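Alginate lyase A1-II' (Sphingomonas sp. A1, PDB 2CWS) probably depolymerises alginate by a lyase reaction, as the polysaccharide lyase family-7 domain of a longer protein. Local coordinates at residues G47-W52 with S68-M73; M91-K96 with Y221-S226; I107-H112 with Y162-R167; A127-G132 with I156-L161; A202-Q207 with A216-Y221. One frame throughout, in Å; residues are numbered along the deposited sequence.

Interaction 1. Residues G47-W52 with S68-M73; sequences GAMTFW and SELREM. With SO4 (sulfate ion), chain C.
Leu-70 comes up to the rim of the Phe-51 ring: its CG lies 3.9 Å from Phe-51 CE1, and its CD1 sits in the ring plane beside CZ. The two side chains cross at about a right angle. Leu-70 CD1 also meets Met-49 tip to tip, 3.9 Å from Met-49 CE, a position set by the bend at the last torsion of the methionine (chi3 58°). At the start of 68-73, Ser-68 O approaches Phe-51 CD1 to 3.3 Å. Ser-68 OG takes the same edge of the ring, in plane and 3.6 Å from Phe-51 CD1, where its hydrogen bond to Tyr-40 O holds it.

No hydrogen bond joins the two segments, because strands 49-52 and 68-72 belong to the two facing sheets of the beta sandwich of family-7 lyases. Their axes pass 6.8 Å apart with directions 124° from each other. Phe-41 meets Phe-51 edge-to-face, and Trp-15 and Leu-17 pack on Leu-70.

Further along strand 68-72, Arg-71 belongs to the sheet's other face. Its NE and NH2 grip one sulfate ion like a fork, NE to O1 at 2.8 Å and NH2 to O3 at 2.9 Å. NH1 turns back to Glu-72 O, 2.8 Å away and in the guanidinium plane, which fixes the rotation of the group. A leucine in place of Arg-71 would probably leave Glu-72 O without this donor and the sulfate without its two-pronged mate. Lys-16 NZ is a further donor to that sulfate, and Tyr-199 makes a cation-pi contact with the arginine.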
# COMPACT_ATOMS: atom_id res chain seq x y z
N GLY A 47 2.18 -8.05 18.74
CA GLY A 47 1.01 -7.23 18.47
C GLY A 47 0.90 -6.76 17.03
O GLY A 47 -0.12 -6.14 16.68
N ALA A 48 1.91 -6.99 16.21
CA ALA A 48 1.83 -6.42 14.85
C ALA A 48 0.80 -7.12 14.01
O ALA A 48 0.63 -8.33 14.04
CB ALA A 48 3.17 -6.60 14.11
N MET A 49 0.13 -6.29 13.17
CA MET A 49 -0.67 -6.83 12.06
C MET A 49 0.35 -7.29 11.00
O MET A 49 1.14 -6.48 10.50
CB MET A 49 -1.61 -5.77 11.55
CG MET A 49 -2.36 -6.11 10.27
SD MET A 49 -3.74 -5.02 9.92
CE MET A 49 -2.94 -3.42 9.87
N THR A 50 0.33 -8.59 10.69
CA THR A 50 1.40 -9.24 9.96
C THR A 50 0.83 -9.82 8.67
O THR A 50 -0.16 -10.56 8.70
CB THR A 50 2.01 -10.33 10.86
OG1 THR A 50 2.43 -9.76 12.08
CG2 THR A 50 3.28 -10.91 10.17
N PHE A 51 1.50 -9.50 7.57
CA PHE A 51 1.07 -9.87 6.22
C PHE A 51 2.10 -10.83 5.64
O PHE A 51 3.29 -10.46 5.53
CB PHE A 51 1.03 -8.64 5.31
CG PHE A 51 0.10 -7.53 5.79
CD1 PHE A 51 -1.20 -7.46 5.29
CD2 PHE A 51 0.54 -6.58 6.69
CE1 PHE A 51 -2.03 -6.42 5.67
CE2 PHE A 51 -0.30 -5.55 7.09
CZ PHE A 51 -1.59 -5.45 6.56
N TRP A 52 1.67 -12.04 5.27
CA TRP A 52 2.56 -13.03 4.68
C TRP A 52 2.06 -13.39 3.28
O TRP A 52 0.84 -13.60 3.10
CB TRP A 52 2.64 -14.31 5.58
CG TRP A 52 3.45 -15.37 4.87
CD1 TRP A 52 4.84 -15.39 4.81
CD2 TRP A 52 3.02 -16.50 4.09
NE1 TRP A 52 5.26 -16.45 4.07
CE2 TRP A 52 4.14 -17.17 3.61
CE3 TRP A 52 1.72 -17.02 3.80
CZ2 TRP A 52 4.10 -18.31 2.82
CZ3 TRP A 52 1.67 -18.17 3.01
CH2 TRP A 52 2.84 -18.80 2.54
N SER A 68 -0.52 -9.67 0.00
CA SER A 68 -1.45 -9.66 1.16
C SER A 68 -1.48 -8.18 1.54
O SER A 68 -0.49 -7.69 2.08
CB SER A 68 -0.92 -10.54 2.28
OG SER A 68 -1.82 -10.45 3.37
N GLU A 69 -2.55 -7.47 1.15
CA GLU A 69 -2.47 -6.01 1.12
C GLU A 69 -3.86 -5.43 1.44
O GLU A 69 -4.86 -5.92 0.89
CB GLU A 69 -1.94 -5.52 -0.22
CG GLU A 69 -1.57 -4.04 -0.29
CD GLU A 69 -1.10 -3.60 -1.66
OE1 GLU A 69 -1.63 -4.09 -2.68
OE2 GLU A 69 -0.18 -2.73 -1.72
N LEU A 70 -3.89 -4.39 2.28
CA LEU A 70 -5.12 -3.67 2.54
C LEU A 70 -5.36 -2.63 1.46
O LEU A 70 -4.42 -2.02 0.94
CB LEU A 70 -5.04 -2.95 3.91
CG LEU A 70 -4.88 -3.83 5.10
CD1 LEU A 70 -4.63 -3.01 6.35
CD2 LEU A 70 -6.12 -4.76 5.31
N ARG A 71 -6.62 -2.41 1.15
CA ARG A 71 -7.11 -1.49 0.12
C ARG A 71 -8.13 -0.59 0.78
O ARG A 71 -9.15 -1.08 1.34
CB ARG A 71 -7.73 -2.39 -1.00
CG ARG A 71 -8.19 -1.69 -2.28
CD ARG A 71 -9.41 -0.75 -2.17
NE ARG A 71 -9.97 -0.59 -3.51
CZ ARG A 71 -10.69 0.45 -3.90
NH1 ARG A 71 -11.00 1.44 -3.06
NH2 ARG A 71 -11.10 0.49 -5.18
N GLU A 72 -7.89 0.72 0.76
CA GLU A 72 -8.74 1.67 1.47
C GLU A 72 -10.13 1.70 0.87
O GLU A 72 -10.28 1.79 -0.36
CB GLU A 72 -8.13 3.07 1.39
CG GLU A 72 -8.99 4.13 2.07
CD GLU A 72 -8.54 5.54 1.73
OE1 GLU A 72 -7.75 5.75 0.81
OE2 GLU A 72 -9.08 6.47 2.45
N MET A 73 -11.15 1.71 1.72
CA MET A 73 -12.56 1.73 1.36
C MET A 73 -13.23 2.90 2.07
O MET A 73 -13.72 2.72 3.18
CB MET A 73 -13.25 0.41 1.73
CG MET A 73 -12.64 -0.78 1.03
SD MET A 73 -13.08 -0.99 -0.70
CE MET A 73 -14.80 -1.54 -0.50
S SO4 C . -10.78 -2.92 -6.43
O1 SO4 C . -9.76 -2.84 -5.23
O2 SO4 C . -12.02 -3.37 -5.92
O3 SO4 C . -10.88 -1.70 -7.08
O4 SO4 C . -10.07 -3.89 -7.28

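Interaction 2. Residues M91-K96 with Y221-S226; sequences MKLSGK and YSLSVS
Met-91 lies against three residues of the neighbouring strand. Its CB is 4.3 Å from Val-225 CG2, its CG packs on Ser-224 O and Leu-223 CD1, and its SD rests 3.9 Å from Leu-223 CD1; the last bend carries CE away from the pair. The same Leu-223 CD1 touches Leu-93 CB, so one methyl touches two side chains of strand 91-96.

The backbones form an antiparallel ladder. Lys-92 and Ser-224 are a hydrogen-bonded pair, each N 2.9 Å from the other's O, while Met-91 with Val-225 and Leu-93 with Leu-223 are non-hydrogen-bonded pairs. At the Tyr-221 end of the ladder a classic beta bulge sets Tyr-221 and Ser-222 both opposite Ser-94. Ser-94 O takes a nearly straight bond from Tyr-221 N (2.8 Å, 169°) and a weak one from Ser-222 N. The strand turns a corner here, passing from one face of the fold to another.

In the conformer given, Ser-94 OG is hydrogen-bonded to Ser-222 OG at 2.8 Å, a link the second conformer makes doubtful. Met-91, Leu-93, Leu-223 and Val-225 face Phe-200 and Ala-202 of the opposite sheet. The chemistry is therefore two-sided: apolar carbon turned into the sandwich, serines and Lys-92 on the outer face.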
# COMPACT_ATOMS: atom_id res chain seq x y z
N MET A 91 -2.06 9.21 4.82
CA MET A 91 -1.90 7.92 5.51
C MET A 91 -0.63 7.97 6.34
O MET A 91 0.42 8.40 5.85
CB MET A 91 -1.83 6.81 4.46
CG MET A 91 -1.52 5.46 5.13
SD MET A 91 -1.72 4.05 4.00
CE MET A 91 -0.37 4.43 2.83
N LYS A 92 -0.74 7.53 7.56
CA LYS A 92 0.40 7.37 8.44
C LYS A 92 0.47 5.92 8.88
O LYS A 92 -0.56 5.30 9.15
CB LYS A 92 0.32 8.23 9.72
CG LYS A 92 0.22 9.70 9.40
CD LYS A 92 0.14 10.44 10.75
CE LYS A 92 1.23 9.86 11.64
NZ LYS A 92 1.32 10.49 12.97
N LEU A 93 1.67 5.36 8.94
CA LEU A 93 1.80 4.01 9.46
C LEU A 93 3.15 3.89 10.13
O LEU A 93 4.11 4.63 9.85
CB LEU A 93 1.57 2.95 8.36
CG LEU A 93 2.53 2.98 7.15
CD1 LEU A 93 3.87 2.27 7.40
CD2 LEU A 93 1.84 2.26 5.99
N SER A 94 3.26 2.87 10.97
CA SER A 94 4.56 2.45 11.49
C SER A 94 4.65 0.94 11.28
O SER A 94 3.64 0.25 11.46
CB SER A 94 4.85 2.85 12.94
OG SER A 94 4.00 2.13 13.79
N GLY A 95 5.79 0.48 10.87
CA GLY A 95 5.89 -0.94 10.51
C GLY A 95 7.30 -1.36 10.27
O GLY A 95 8.26 -0.60 10.52
N LYS A 96 7.47 -2.57 9.78
CA LYS A 96 8.77 -3.10 9.43
C LYS A 96 8.58 -4.23 8.41
O LYS A 96 7.51 -4.81 8.32
CB LYS A 96 9.58 -3.67 10.61
CG LYS A 96 8.85 -4.78 11.38
CD LYS A 96 9.75 -5.56 12.32
CE LYS A 96 10.13 -4.66 13.46
NZ LYS A 96 11.19 -5.33 14.32
N TYR A 221 2.40 -1.70 12.99
CA TYR A 221 2.07 -1.47 14.40
C TYR A 221 1.05 -0.36 14.56
O TYR A 221 0.36 -0.30 15.56
CB TYR A 221 3.34 -1.08 15.20
CG TYR A 221 4.35 -2.21 15.22
CD1 TYR A 221 5.39 -2.23 14.31
CD2 TYR A 221 4.23 -3.26 16.12
CE1 TYR A 221 6.31 -3.25 14.28
CE2 TYR A 221 5.16 -4.29 16.09
CZ TYR A 221 6.18 -4.29 15.19
OH TYR A 221 7.13 -5.29 15.15
N SER A 222 0.91 0.50 13.54
CA SER A 222 -0.12 1.55 13.56
C SER A 222 -0.44 1.87 12.09
O SER A 222 0.44 1.71 11.22
CB SER A 222 0.34 2.78 14.33
OG SER A 222 1.50 3.30 13.74
N LEU A 223 -1.68 2.32 11.86
CA LEU A 223 -2.13 2.61 10.47
C LEU A 223 -3.34 3.50 10.57
O LEU A 223 -4.35 3.10 11.18
CB LEU A 223 -2.52 1.31 9.76
CG LEU A 223 -3.11 1.46 8.34
CD1 LEU A 223 -2.12 2.09 7.37
CD2 LEU A 223 -3.60 0.11 7.85
N SER A 224 -3.28 4.71 10.00
CA SER A 224 -4.39 5.61 10.03
C SER A 224 -4.48 6.37 8.72
O SER A 224 -3.49 6.59 8.03
CB SER A 224 -4.35 6.56 11.24
OG SER A 224 -3.24 7.40 11.13
N VAL A 225 -5.69 6.83 8.42
CA VAL A 225 -5.96 7.67 7.26
C VAL A 225 -6.81 8.85 7.70
O VAL A 225 -7.75 8.68 8.44
CB VAL A 225 -6.70 6.86 6.18
CG1 VAL A 225 -7.13 7.76 5.04
CG2 VAL A 225 -5.85 5.70 5.66
N SER A 226 -6.45 10.03 7.17
CA SER A 226 -7.18 11.26 7.45
C SER A 226 -7.42 12.00 6.15
O SER A 226 -6.51 12.27 5.39
CB SER A 226 -6.36 12.15 8.41
OG SER A 226 -6.97 13.42 8.62

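Interaction 3. Residues I107-H112 with Y162-R167; sequences IVAQIH and YNMEIR. With SO4 (sulfate ion), chain B.
Val-108 and Tyr-162 reach toward each other tip to tip, with Val-108 CG1 3.7 Å from Tyr-162 OH. In Tyr-162 chi1 (37°) puts CG between the backbone N and the carbonyl carbon; the ring runs on from there toward Val-108, and its OH is tethered by Thr-97 OG1. Met-164 instead crosses Val-108 obliquely: the bend at chi3 (-65°) swings CE to 3.7 Å from Val-108 CG2. Its SD meanwhile sits 3.6 Å from Ala-109 CB, a methyl that Ile-166 CD1 touches as well. Ile-111 and Ile-166 slide past each other in opposite directions, CD1 of the first against CG2 of the second; Ile-111 has two conformers, so that closeness is doubtful.

The segments run almost exactly parallel, 3° apart, with axes 8.7 Å from each other, and lie in opposite sheets of the beta sandwich. Gln-110 and His-112 of the Gln-Ile-His sequence, well known in family-7 lyases, turn to the other side of their sheet. There His-112 NE2 gives O2 of a sulfate, probably from the crystallisation liquor, a straight bond of 2.6 Å, while Gln-110 NE2 adds a weak one to O1. Tyr-205 OH and Arg-67 NH2 complete the site. An alanine in place of His-112 would probably leave sulfate O2 without this bond and Tyr-199 without the nearly parallel ring beside it. One strand thus separates two chemistries: inward, carbon and sulfur with one tyrosine hydroxyl; outward, an anion-holding pocket consistent with the family's substrate cleft.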
# COMPACT_ATOMS: atom_id res chain seq x y z
N ILE A 107 6.64 -4.09 -1.95
CA ILE A 107 5.97 -2.79 -1.82
C ILE A 107 5.13 -2.87 -0.55
O ILE A 107 4.32 -3.80 -0.38
CB ILE A 107 5.16 -2.44 -3.09
CG1 ILE A 107 6.11 -2.07 -4.21
CG2 ILE A 107 4.12 -1.34 -2.80
CD1 ILE A 107 5.46 -1.96 -5.58
N VAL A 108 5.27 -1.86 0.33
CA VAL A 108 4.63 -1.88 1.64
C VAL A 108 3.54 -0.83 1.79
O VAL A 108 2.81 -0.88 2.78
CB VAL A 108 5.66 -1.76 2.80
CG1 VAL A 108 6.57 -2.98 2.83
CG2 VAL A 108 6.45 -0.46 2.68
N ALA A 109 3.39 0.08 0.84
CA ALA A 109 2.30 1.03 0.86
C ALA A 109 2.15 1.62 -0.52
O ALA A 109 3.11 1.63 -1.32
CB ALA A 109 2.56 2.16 1.88
N GLN A 110 0.95 2.11 -0.81
CA GLN A 110 0.70 2.76 -2.11
C GLN A 110 -0.32 3.87 -1.95
O GLN A 110 -1.16 3.87 -1.04
CB GLN A 110 0.12 1.79 -3.20
CG GLN A 110 0.87 0.48 -3.30
CD GLN A 110 0.44 -0.27 -4.54
OE1 GLN A 110 0.45 0.30 -5.65
NE2 GLN A 110 0.09 -1.53 -4.37
N ILE A 111 -0.30 4.77 -2.94
CA ILE A 111 -1.51 5.47 -3.38
C ILE A 111 -1.78 4.91 -4.78
O ILE A 111 -0.89 5.02 -5.64
CB ILE A 111 -1.38 7.00 -3.44
CG1 ILE A 111 -1.11 7.58 -2.06
CG2 ILE A 111 -2.65 7.58 -4.06
CD1 ILE A 111 -0.89 9.09 -2.13
N HIS A 112 -2.98 4.38 -5.00
CA HIS A 112 -3.29 3.84 -6.30
C HIS A 112 -4.35 4.68 -6.99
O HIS A 112 -5.35 5.10 -6.34
CB HIS A 112 -3.83 2.40 -6.09
CG HIS A 112 -3.59 1.55 -7.28
ND1 HIS A 112 -4.24 1.68 -8.49
CD2 HIS A 112 -2.71 0.54 -7.44
CE1 HIS A 112 -3.78 0.77 -9.34
NE2 HIS A 112 -2.84 0.03 -8.73
N TYR A 162 10.01 1.59 10.63
CA TYR A 162 9.87 2.87 9.92
C TYR A 162 8.53 3.50 10.28
O TYR A 162 7.51 2.82 10.47
CB TYR A 162 9.98 2.71 8.40
CG TYR A 162 9.38 1.44 7.80
CD1 TYR A 162 10.19 0.40 7.42
CD2 TYR A 162 8.01 1.31 7.59
CE1 TYR A 162 9.68 -0.77 6.85
CE2 TYR A 162 7.45 0.16 7.05
CZ TYR A 162 8.30 -0.88 6.67
OH TYR A 162 7.83 -2.07 6.14
N ASN A 163 8.57 4.82 10.34
CA ASN A 163 7.40 5.66 10.44
C ASN A 163 7.12 6.39 9.14
O ASN A 163 7.83 7.34 8.80
CB ASN A 163 7.59 6.73 11.51
CG ASN A 163 7.66 6.11 12.89
OD1 ASN A 163 6.70 5.47 13.31
ND2 ASN A 163 8.78 6.24 13.59
N MET A 164 6.13 5.96 8.42
CA MET A 164 5.88 6.41 7.06
C MET A 164 4.68 7.34 7.03
O MET A 164 3.73 7.15 7.79
CB MET A 164 5.59 5.18 6.19
CG MET A 164 5.35 5.51 4.74
SD MET A 164 4.90 4.04 3.78
CE MET A 164 6.41 3.08 3.91
N GLU A 165 4.74 8.33 6.12
CA GLU A 165 3.54 9.13 5.87
C GLU A 165 3.51 9.36 4.36
O GLU A 165 4.52 9.60 3.73
CB GLU A 165 3.62 10.45 6.63
CG GLU A 165 2.39 11.33 6.45
CD GLU A 165 2.47 12.54 7.36
OE1 GLU A 165 1.99 13.60 6.96
OE2 GLU A 165 3.04 12.43 8.49
N ILE A 166 2.29 9.29 3.83
CA ILE A 166 2.09 9.61 2.41
C ILE A 166 0.89 10.56 2.35
O ILE A 166 -0.19 10.19 2.85
CB ILE A 166 1.84 8.40 1.51
CG1 ILE A 166 2.89 7.32 1.76
CG2 ILE A 166 1.79 8.85 0.07
CD1 ILE A 166 2.65 6.05 0.91
N ARG A 167 1.10 11.75 1.83
CA ARG A 167 0.04 12.79 1.81
C ARG A 167 -0.11 13.33 0.42
O ARG A 167 0.89 13.63 -0.24
CB ARG A 167 0.43 13.95 2.79
CG ARG A 167 -0.49 15.15 2.67
CD ARG A 167 -0.20 16.14 3.80
NE ARG A 167 1.13 16.76 3.80
CZ ARG A 167 1.41 17.97 3.31
NH1 ARG A 167 0.49 18.71 2.68
NH2 ARG A 167 2.65 18.44 3.41
S SO4 B . -0.91 -2.93 -8.83
O1 SO4 B . -1.19 -2.64 -7.31
O2 SO4 B . -1.56 -1.97 -9.70
O3 SO4 B . 0.48 -2.86 -9.09
O4 SO4 B . -1.42 -4.26 -9.16

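Interaction 4. Residues A127-G132 with I156-L161; sequences AVFQDG and IKLGDL
Gly-132 N is shared by two carbonyls: it bonds Ile-156 O at 2.7 Å, bent at the hydrogen (133°), and makes a weak bond back to Gln-130 O. The second closes an inverse gamma turn centred on Asp-131, where the chain leaves strand 127-130 at the rim of the beta sandwich. Because one N-H serves both oxygens, Gln-130 O and Ile-156 O lie only 3.3 Å apart, two acceptors held together by their common donor. Gly-132 suits this place, since at its backbone angles a CB would jam against the carbonyl O of Asp-131.

The side chain of Asp-131 makes the other polar link. Its CG stands anti to the backbone N (chi1 -180°), and from there OD1 receives Leu-158 N at 2.8 Å in an almost straight bond (175°), approached from above the carboxylate plane. Leu-158 CB and Lys-157 CB lean on the same oxygen.

Lys-157 to Asp-160 form a type II beta turn, with Gly-159 at its third position. Asp-160 closes that turn twice: its N bonds Lys-157 O and its OD2 takes Lys-157 N. Lys-96 NZ, on strand 88-99, bonds Gly-159 O in the conformer given. Besides the polar bonds, the edge of the Phe-129 ring lies against this loop. Its CE2 meets Ile-156 CG2 in the conformer given, and its CZ is 3.7 Å from Leu-158 N, which lies in the plane of the ring.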
# COMPACT_ATOMS: atom_id res chain seq x y z
N ALA A 127 5.65 2.56 -2.25
CA ALA A 127 6.71 2.56 -1.24
C ALA A 127 7.45 1.24 -1.36
O ALA A 127 6.96 0.21 -0.91
CB ALA A 127 6.10 2.80 0.14
N VAL A 128 8.60 1.28 -2.03
CA VAL A 128 9.37 0.08 -2.38
C VAL A 128 10.46 -0.16 -1.37
O VAL A 128 11.41 0.64 -1.26
CB VAL A 128 9.98 0.24 -3.77
CG1 VAL A 128 10.75 -1.03 -4.15
CG2 VAL A 128 8.91 0.58 -4.83
N PHE A 129 10.33 -1.26 -0.61
CA PHE A 129 11.29 -1.62 0.42
C PHE A 129 12.32 -2.57 -0.14
O PHE A 129 11.99 -3.61 -0.71
CB PHE A 129 10.56 -2.26 1.62
CG PHE A 129 11.54 -2.70 2.70
CD1 PHE A 129 12.20 -3.91 2.69
CD2 PHE A 129 11.81 -1.82 3.73
CE1 PHE A 129 13.14 -4.21 3.62
CE2 PHE A 129 12.75 -2.13 4.69
CZ PHE A 129 13.45 -3.35 4.62
N GLN A 130 13.60 -2.23 0.17
CA GLN A 130 14.76 -3.15 0.06
C GLN A 130 15.52 -3.07 1.37
O GLN A 130 15.40 -2.09 2.13
CB GLN A 130 15.63 -2.86 -1.13
CG GLN A 130 14.66 -2.88 -2.34
CD GLN A 130 15.46 -3.04 -3.57
OE1 GLN A 130 15.93 -2.01 -4.13
NE2 GLN A 130 15.65 -4.26 -4.06
N ASP A 131 16.33 -4.12 1.64
CA ASP A 131 17.11 -4.13 2.88
C ASP A 131 18.27 -3.15 2.83
O ASP A 131 19.37 -3.47 2.41
CB ASP A 131 17.58 -5.56 3.10
CG ASP A 131 18.40 -5.76 4.36
OD1 ASP A 131 18.46 -4.84 5.18
OD2 ASP A 131 18.94 -6.88 4.50
N GLY A 132 18.00 -1.94 3.26
CA GLY A 132 18.97 -0.85 3.26
C GLY A 132 18.47 0.44 2.59
O GLY A 132 19.15 1.47 2.75
N ILE A 156 17.38 2.22 5.73
CA ILE A 156 16.15 1.50 6.16
C ILE A 156 16.43 -0.00 6.00
O ILE A 156 16.37 -0.46 4.84
CB ILE A 156 14.89 1.92 5.36
CG1 ILE A 156 14.72 3.46 5.13
CG2 ILE A 156 13.65 1.32 5.94
CD1 ILE A 156 14.75 4.08 6.51
N LYS A 157 16.74 -0.78 7.05
CA LYS A 157 17.13 -2.16 6.90
C LYS A 157 16.03 -3.13 7.29
O LYS A 157 15.04 -2.80 7.94
CB LYS A 157 18.39 -2.45 7.71
CG LYS A 157 19.56 -1.67 7.11
CD LYS A 157 20.83 -1.72 7.93
CE LYS A 157 21.93 -0.90 7.19
NZ LYS A 157 23.16 -0.92 8.03
N LEU A 158 16.22 -4.39 6.86
CA LEU A 158 15.34 -5.46 7.28
C LEU A 158 15.22 -5.48 8.79
O LEU A 158 16.19 -5.44 9.49
CB LEU A 158 15.94 -6.80 6.78
CG LEU A 158 14.98 -7.99 6.84
CD1 LEU A 158 13.97 -7.89 5.71
CD2 LEU A 158 15.77 -9.28 6.77
N GLY A 159 13.96 -5.51 9.26
CA GLY A 159 13.67 -5.54 10.70
C GLY A 159 13.62 -4.18 11.37
O GLY A 159 13.11 -4.10 12.49
N ASP A 160 14.10 -3.12 10.73
CA ASP A 160 14.04 -1.80 11.32
C ASP A 160 12.59 -1.28 11.30
O ASP A 160 11.85 -1.51 10.38
CB ASP A 160 14.86 -0.79 10.54
CG ASP A 160 16.36 -0.95 10.67
OD1 ASP A 160 16.87 -1.78 11.48
OD2 ASP A 160 17.05 -0.16 9.94
N LEU A 161 12.21 -0.51 12.30
CA LEU A 161 10.89 0.10 12.32
C LEU A 161 10.98 1.37 11.51
O LEU A 161 11.92 2.17 11.70
CB LEU A 161 10.54 0.48 13.77
CG LEU A 161 9.12 1.06 13.90
CD1 LEU A 161 8.19 -0.13 13.89
CD2 LEU A 161 8.92 1.93 15.13

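Interaction 5. Residues A202-Q207 with A216-Y221; sequences AGNYVQ and AIAKLY. With SO4 (sulfate ion), chain B.
Asn-204 holds CG anti to its backbone N (chi1 178°), which carries the amide across to Ala-216, while Leu-220, with CD1 anti at chi2 (175°), sets that methyl 4.1 Å from Ala-202 CB. The amide of Asn-204 is probably turned over in the model, so its O and N cannot be told apart with confidence. Its carbon contacts are firmer: Asn-204 CB lies 4.0 Å from Ala-218 CB. Val-206 CG2 reaches Ala-216 CB at the same distance, and Gly-203 O touches Ala-218 CB.

Strands 204-206 and 216-220 come from the two facing sheets of the sandwich, their axes 7.5 Å apart and their directions 157° from each other. Gly-203 is the corner at which the chain changes direction; at its backbone angles a CB would strike the carbonyl of Ala-202.

Tyr-205 points the opposite way, its OH giving a bond of 2.7 Å to sulfate O3. Gln-207 NE2 bonds Tyr-205 O and sits 3.3 Å above the centre of the same ring. His-112 and Arg-67 bind this sulfate too. The inner face is thus mostly alanine, valine and leucine carbon around one buried amide, which, turned back, may hydrogen-bond Ala-216 O; the outer face gives a hydroxyl to what is probably the substrate cleft.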
# COMPACT_ATOMS: atom_id res chain seq x y z
N ALA A 202 -1.87 -0.58 1.95
CA ALA A 202 -0.77 -0.86 2.88
C ALA A 202 -0.74 -2.35 3.14
O ALA A 202 -1.78 -2.96 3.39
CB ALA A 202 -0.98 -0.12 4.20
N GLY A 203 0.48 -2.92 3.11
CA GLY A 203 0.61 -4.33 3.45
C GLY A 203 1.87 -4.91 2.83
O GLY A 203 2.97 -4.38 3.11
N ASN A 204 1.71 -5.95 2.00
CA ASN A 204 2.88 -6.73 1.54
C ASN A 204 2.58 -7.15 0.11
O ASN A 204 1.93 -8.15 -0.14
CB ASN A 204 3.07 -7.92 2.45
CG ASN A 204 4.20 -8.84 2.08
OD1 ASN A 204 4.30 -9.94 2.74
ND2 ASN A 204 4.98 -8.52 1.11
N TYR A 205 3.13 -6.39 -0.86
CA TYR A 205 2.91 -6.64 -2.28
C TYR A 205 4.28 -7.11 -2.79
O TYR A 205 5.22 -6.33 -2.91
CB TYR A 205 2.42 -5.36 -2.92
CG TYR A 205 2.20 -5.40 -4.43
CD1 TYR A 205 1.87 -6.56 -5.12
CD2 TYR A 205 2.29 -4.20 -5.12
CE1 TYR A 205 1.63 -6.52 -6.48
CE2 TYR A 205 2.06 -4.15 -6.49
CZ TYR A 205 1.77 -5.33 -7.17
OH TYR A 205 1.50 -5.32 -8.51
N VAL A 206 4.39 -8.41 -3.03
CA VAL A 206 5.71 -9.03 -3.16
C VAL A 206 6.25 -8.93 -4.57
O VAL A 206 5.65 -9.47 -5.49
CB VAL A 206 5.58 -10.53 -2.78
CG1 VAL A 206 6.97 -11.18 -2.77
CG2 VAL A 206 4.89 -10.70 -1.41
N GLN A 207 7.40 -8.23 -4.72
CA GLN A 207 7.93 -8.04 -6.08
C GLN A 207 8.88 -9.17 -6.47
O GLN A 207 10.05 -9.01 -6.77
CB GLN A 207 8.62 -6.65 -6.24
CG GLN A 207 7.69 -5.51 -5.75
CD GLN A 207 6.43 -5.42 -6.55
OE1 GLN A 207 6.40 -5.10 -7.75
NE2 GLN A 207 5.29 -5.72 -5.89
N ALA A 216 7.43 -13.31 1.63
CA ALA A 216 7.76 -12.11 2.40
C ALA A 216 6.81 -11.95 3.58
O ALA A 216 5.67 -12.44 3.57
CB ALA A 216 7.67 -10.86 1.52
N ILE A 217 7.32 -11.24 4.58
CA ILE A 217 6.54 -10.85 5.76
C ILE A 217 6.74 -9.36 5.98
O ILE A 217 7.88 -8.92 6.09
CB ILE A 217 6.98 -11.60 7.02
CG1 ILE A 217 6.82 -13.12 6.88
CG2 ILE A 217 6.22 -11.08 8.24
CD1 ILE A 217 7.53 -13.92 7.99
N ALA A 218 5.63 -8.64 6.09
CA ALA A 218 5.67 -7.23 6.49
C ALA A 218 4.73 -7.05 7.68
O ALA A 218 3.73 -7.78 7.79
CB ALA A 218 5.25 -6.29 5.37
N LYS A 219 5.05 -6.10 8.55
CA LYS A 219 4.29 -5.82 9.74
C LYS A 219 3.89 -4.37 9.84
O LYS A 219 4.67 -3.48 9.40
CB LYS A 219 5.16 -6.12 11.00
CG LYS A 219 5.26 -7.60 11.28
CD LYS A 219 6.13 -7.88 12.52
CE LYS A 219 5.94 -9.32 12.98
NZ LYS A 219 6.72 -9.61 14.23
N LEU A 220 2.74 -4.14 10.45
CA LEU A 220 2.30 -2.79 10.83
C LEU A 220 1.97 -2.81 12.33
O LEU A 220 1.33 -3.71 12.84
CB LEU A 220 1.08 -2.35 10.04
CG LEU A 220 1.34 -2.15 8.52
CD1 LEU A 220 0.06 -1.84 7.79
CD2 LEU A 220 2.36 -1.06 8.28
N TYR A 221 2.40 -1.70 12.99
CA TYR A 221 2.07 -1.47 14.40
C TYR A 221 1.05 -0.36 14.56
O TYR A 221 0.36 -0.30 15.56
CB TYR A 221 3.34 -1.08 15.20
CG TYR A 221 4.35 -2.21 15.22
CD1 TYR A 221 5.39 -2.23 14.31
CD2 TYR A 221 4.23 -3.26 16.12
CE1 TYR A 221 6.31 -3.25 14.28
CE2 TYR A 221 5.16 -4.29 16.09
CZ TYR A 221 6.18 -4.29 15.19
OH TYR A 221 7.13 -5.29 15.15
S SO4 B . -0.91 -2.93 -8.83
O1 SO4 B . -1.19 -2.64 -7.31
O2 SO4 B . -1.56 -1.97 -9.70
O3 SO4 B . 0.48 -2.86 -9.09
O4 SO4 B . -1.42 -4.26 -9.16

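In the fold
Interactions 1, 3 and 5 are buried and join the two facing sheets mainly through carbon and sulfur, with no clear hydrogen bond across; interaction 2 pairs neighbouring strands within one sheet by backbone bonds; interaction 4 is a surface contact of a strand end and a loop, held by polar bonds with one phenylalanine edge beside them. Interactions 2 and 5 share strand 215-228 and Tyr-221. Strands 67-72 and 204-206, from interactions 1 and 5, are neighbours, as are 106-114 and 120-130 from 3 and 4. Segments 107-112 and 202-207 hold the same sulfate, and Glu-69 bonds Gln-110, linking interactions 1 and 3 on that outer face.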